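Local structure of citrate synthase (Thermotoga maritima, 2P2W) at residues A119-F122 with P123-L126; I91-L94 with K95-S99. The protein probably catalyses the condensation of oxaloacetate with acetyl-CoA and water to give citrate and free CoA, a step of the tricarboxylic acid cycle. One frame throughout, in Å; residues are numbered along the deposited sequence.

Contact 1: residues A119-F122 with P123-L126; sequences ASVF and PTIL
The carbonyl oxygen of Val121 takes the amide of Ile125 at 3.1 Å (N to O) in an ordinary i to i+4 helical bond and also draws in Thr124 N, whose bond to it is weak, with an N-H...O angle of only 122°. One residue further along, Leu126 N bonds to Phe122 O at 3.2 Å. Pro123, which lies within this turn, has no amide hydrogen to return to the preceding turn, and its CD comes to 3.6 Å from Ala119 O where a donor would otherwise lie. The result is a proline kink in a buried stretch of helix 110-133, part of the mainly helical fold of the citrate synthase family. At the kink a water bridges the gap, donating one hydrogen to Ser120 O at 2.7 Å and the other to Thr124 OG1 at 2.9 Å. It thus ties the carbonyl of Ser120, to which Thr124 N does not bond, to the hydroxyl of that same threonine. Thr124 places OG1 beside its own backbone N (chi1 -57°), the orientation that turns the hydroxyl back toward this water; the same oxygen is hydrogen-bonded to Arg71 O. Across the turn, the CG2 branch of Val121 approaches Thr124 CB at 4.1 Å, the two side chains crossing at about a right angle. The other branch, CG1, lies between the backbone N and the carbonyl carbon (chi1 75°) and meets Ile125 CD1 at 4.3 Å, a loose apolar touch between successive turns. Leu73 packs on both of these side chains. The Pro123 ring is covered by His147, Phe151 and Met154 of helix 147-156, whereas Phe122 and Leu126 turn to helix 317-337, packing on Val326 and on Ala319 with Thr323 respectively.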
loop_
_atom_site.group_PDB
_atom_site.type_symbol
_atom_site.label_atom_id
_atom_site.label_comp_id
_atom_site.label_asym_id
_atom_site.label_seq_id
_atom_site.Cartn_x
_atom_site.Cartn_y
_atom_site.Cartn_z
ATOM N N ALA A 119 7.221 10.682 11.144
ATOM C CA ALA A 119 6.425 10.471 12.347
ATOM C C ALA A 119 6.163 11.799 13.064
ATOM O O ALA A 119 5.075 12.028 13.596
ATOM C CB ALA A 119 7.137 9.509 13.278
ATOM N N SER A 120 7.165 12.675 13.072
ATOM C CA SER A 120 7.038 13.969 13.738
ATOM C C SER A 120 5.984 14.881 13.119
ATOM O O SER A 120 5.375 15.685 13.823
ATOM C CB SER A 120 8.386 14.702 13.742
ATOM O OG SER A 120 9.379 13.940 14.411
ATOM N N VAL A 121 5.761 14.761 11.814
ATOM C CA VAL A 121 4.793 15.622 11.141
ATOM C C VAL A 121 3.356 15.088 11.067
ATOM O O VAL A 121 2.428 15.839 10.748
ATOM C CB VAL A 121 5.294 15.994 9.715
ATOM C CG1 VAL A 121 5.138 14.816 8.765
ATOM C CG2 VAL A 121 4.557 17.231 9.205
ATOM N N PHE A 122 3.160 13.807 11.383
ATOM C CA PHE A 122 1.818 13.211 11.347
ATOM C C PHE A 122 0.745 14.044 12.071
ATOM O O PHE A 122 -0.304 14.345 11.500
ATOM C CB PHE A 122 1.843 11.795 11.950
ATOM C CG PHE A 122 1.786 10.682 10.928
ATOM C CD1 PHE A 122 2.780 10.545 9.961
ATOM C CD2 PHE A 122 0.754 9.747 10.959
ATOM C CE1 PHE A 122 2.744 9.486 9.039
ATOM C CE2 PHE A 122 0.713 8.687 10.044
ATOM C CZ PHE A 122 1.710 8.559 9.086
ATOM N N PRO A 123 0.991 14.424 13.338
ATOM C CA PRO A 123 0.005 15.216 14.088
ATOM C C PRO A 123 -0.303 16.577 13.469
ATOM O O PRO A 123 -1.415 17.089 13.589
ATOM C CB PRO A 123 0.647 15.348 15.475
ATOM C CG PRO A 123 1.486 14.110 15.582
ATOM C CD PRO A 123 2.117 14.043 14.210
ATOM N N THR A 124 0.692 17.169 12.822
ATOM C CA THR A 124 0.515 18.469 12.192
ATOM C C THR A 124 -0.438 18.330 11.012
ATOM O O THR A 124 -1.311 19.172 10.802
ATOM C CB THR A 124 1.860 19.030 11.708
ATOM O OG1 THR A 124 2.763 19.099 12.819
ATOM C CG2 THR A 124 1.677 20.427 11.117
ATOM N N ILE A 125 -0.268 17.261 10.241
ATOM C CA ILE A 125 -1.136 17.012 9.094
ATOM C C ILE A 125 -2.578 16.888 9.573
ATOM O O ILE A 125 -3.478 17.527 9.026
ATOM C CB ILE A 125 -0.736 15.708 8.358
ATOM C CG1 ILE A 125 0.605 15.904 7.646
ATOM C CG2 ILE A 125 -1.816 15.312 7.353
ATOM C CD1 ILE A 125 1.178 14.625 7.060
ATOM N N LEU A 126 -2.789 16.072 10.602
ATOM C CA LEU A 126 -4.126 15.857 11.145
ATOM C C LEU A 126 -4.726 17.111 11.768
ATOM O O LEU A 126 -5.875 17.453 11.496
ATOM C CB LEU A 126 -4.103 14.738 12.191
ATOM C CG LEU A 126 -3.587 13.371 11.731
ATOM C CD1 LEU A 126 -3.747 12.360 12.860
ATOM C CD2 LEU A 126 -4.358 12.916 10.498
HETATM O O HOH W 1 3.466 17.304 14.929
#

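Contact 2: residues I91-L94 with K95-S99; sequences IDVL and KIFLS
Asp92 and Lys95 form the polar side of this helical turn: their side chains run alongside each other, and Lys95 NZ meets Asp92 OD1 at 2.9 Å in a salt bridge, nearly in line with the C-O bond. The lysine chain, extended beyond CG, runs along the aspartate and brings NZ to OD1. Each charge has a further partner: Asp92 OD2 pairs with Lys207, and Lys95 NZ is hydrogen-bonded to Ser197 of the second subunit. With Lys95 replaced by an alanine, Asp92 OD1 would probably lose its charged mate, and Ser197 of the second subunit this partner.

Four i to i+4 backbone bonds hold the turns of helix 90-98 together, from Ile91 O to Lys95 N at 3.1 Å through Leu94 O to Leu98 N at 3.0 Å. Ser99 turns its hydroxyl back to donate to Lys95 O, with OG 2.8 Å from that oxygen.

Carbon packing adds two touches. Val93 CG1, anti to the backbone N (chi1 172°), comes in the plane of the Phe97 ring to its edge, 3.9 Å from CD2. The Ile91 and Lys95 side chains cross obliquely, Ile91 CG2 coming 3.9 Å from Lys95 CE, so the aliphatic part of Lys95 is packed as well as its charge.

The carboxylate of Asp92, set between two lysines, Lys95 and Lys207, probably balances charge within the subunit, while the hydrogen bond from Lys95 to Ser197 links this turn of helix 90-98 to the second subunit.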
loop_
_atom_site.group_PDB
_atom_site.type_symbol
_atom_site.label_atom_id
_atom_site.label_comp_id
_atom_site.label_asym_id
_atom_site.label_seq_id
_atom_site.Cartn_x
_atom_site.Cartn_y
_atom_site.Cartn_z
ATOM N N ILE A 91 -7.325 9.323 7.086
ATOM C CA ILE A 91 -6.307 8.409 6.573
ATOM C C ILE A 91 -5.917 8.860 5.160
ATOM O O ILE A 91 -4.738 8.828 4.787
ATOM C CB ILE A 91 -6.819 6.942 6.513
ATOM C CG1 ILE A 91 -6.880 6.341 7.924
ATOM C CG2 ILE A 91 -5.905 6.099 5.614
ATOM C CD1 ILE A 91 -5.520 6.159 8.602
ATOM N N ASP A 92 -6.910 9.282 4.377
ATOM C CA ASP A 92 -6.651 9.741 3.015
ATOM C C ASP A 92 -5.861 11.045 3.022
ATOM O O ASP A 92 -5.011 11.270 2.158
ATOM C CB ASP A 92 -7.962 9.925 2.245
ATOM C CG ASP A 92 -8.632 8.601 1.917
ATOM O OD1 ASP A 92 -7.930 7.568 1.925
ATOM O OD2 ASP A 92 -9.849 8.591 1.645
ATOM N N VAL A 93 -6.148 11.899 3.998
ATOM C CA VAL A 93 -5.446 13.171 4.133
ATOM C C VAL A 93 -3.959 12.882 4.329
ATOM O O VAL A 93 -3.101 13.525 3.713
ATOM C CB VAL A 93 -5.990 13.973 5.342
ATOM C CG1 VAL A 93 -5.120 15.193 5.601
ATOM C CG2 VAL A 93 -7.427 14.405 5.062
ATOM N N LEU A 94 -3.660 11.905 5.183
ATOM C CA LEU A 94 -2.277 11.511 5.440
ATOM C C LEU A 94 -1.605 11.031 4.150
ATOM O O LEU A 94 -0.462 11.388 3.873
ATOM C CB LEU A 94 -2.225 10.403 6.498
ATOM C CG LEU A 94 -2.466 10.833 7.951
ATOM C CD1 LEU A 94 -2.627 9.608 8.844
ATOM C CD2 LEU A 94 -1.305 11.692 8.418
ATOM N N LYS A 95 -2.315 10.223 3.363
ATOM C CA LYS A 95 -1.765 9.714 2.105
ATOM C C LYS A 95 -1.330 10.864 1.208
ATOM O O LYS A 95 -0.221 10.871 0.662
ATOM C CB LYS A 95 -2.807 8.897 1.339
ATOM C CG LYS A 95 -3.167 7.551 1.929
ATOM C CD LYS A 95 -4.264 6.952 1.073
ATOM C CE LYS A 95 -5.004 5.837 1.778
ATOM N NZ LYS A 95 -6.189 5.438 0.968
ATOM N N ILE A 96 -2.231 11.828 1.049
ATOM C CA ILE A 96 -1.973 12.995 0.214
ATOM C C ILE A 96 -0.696 13.724 0.605
ATOM O O ILE A 96 0.191 13.934 -0.222
ATOM C CB ILE A 96 -3.142 14.001 0.294
ATOM C CG1 ILE A 96 -4.411 13.375 -0.291
ATOM C CG2 ILE A 96 -2.774 15.284 -0.452
ATOM C CD1 ILE A 96 -5.672 14.207 -0.059
ATOM N N PHE A 97 -0.599 14.113 1.869
ATOM C CA PHE A 97 0.560 14.896 2.288
ATOM C C PHE A 97 1.872 14.084 2.325
ATOM O O PHE A 97 2.965 14.630 2.336
ATOM C CB PHE A 97 0.258 15.539 3.650
ATOM C CG PHE A 97 -0.669 16.713 3.467
ATOM C CD1 PHE A 97 -0.195 17.888 2.894
ATOM C CD2 PHE A 97 -2.007 16.603 3.818
ATOM C CE1 PHE A 97 -1.062 18.950 2.667
ATOM C CE2 PHE A 97 -2.871 17.670 3.586
ATOM C CZ PHE A 97 -2.409 18.844 3.005
ATOM N N LEU A 98 1.759 12.736 2.378
ATOM C CA LEU A 98 2.987 11.932 2.343
ATOM C C LEU A 98 3.462 11.685 0.907
ATOM O O LEU A 98 4.530 11.143 0.654
ATOM C CB LEU A 98 2.725 10.575 3.009
ATOM C CG LEU A 98 2.470 10.647 4.517
ATOM C CD1 LEU A 98 2.508 9.266 5.166
ATOM C CD2 LEU A 98 3.485 11.498 5.282
ATOM N N SER A 99 2.589 12.060 -0.054
ATOM C CA SER A 99 2.880 11.782 -1.462
ATOM C C SER A 99 3.306 13.036 -2.238
ATOM O O SER A 99 3.395 13.041 -3.458
ATOM C CB SER A 99 1.620 11.194 -2.101
ATOM O OG SER A 99 1.324 9.939 -1.490
#

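How the contacts relate
Contacts 2 and 1 follow each other along the chain on helices 90-98 and 110-133, their centres 11 Å apart, and meet directly through apolar side chains. Ile125 makes two of the touches: its CD1 packs on Phe97 CB at 3.6 Å and its CG2 on Val93 CG1 at 3.7 Å. Leu94 makes two more, its CD1 touching Phe122 CE2 at 3.7 Å and its CG packing on Leu126 CD2. Contact 2 lies nearer the catalytic region, with the side chain of Ile91 about 11 Å from that of the predicted active-site Asp300 and about 12 Å from a bound citrate anion. Contact 1 lies away from the annotated sites.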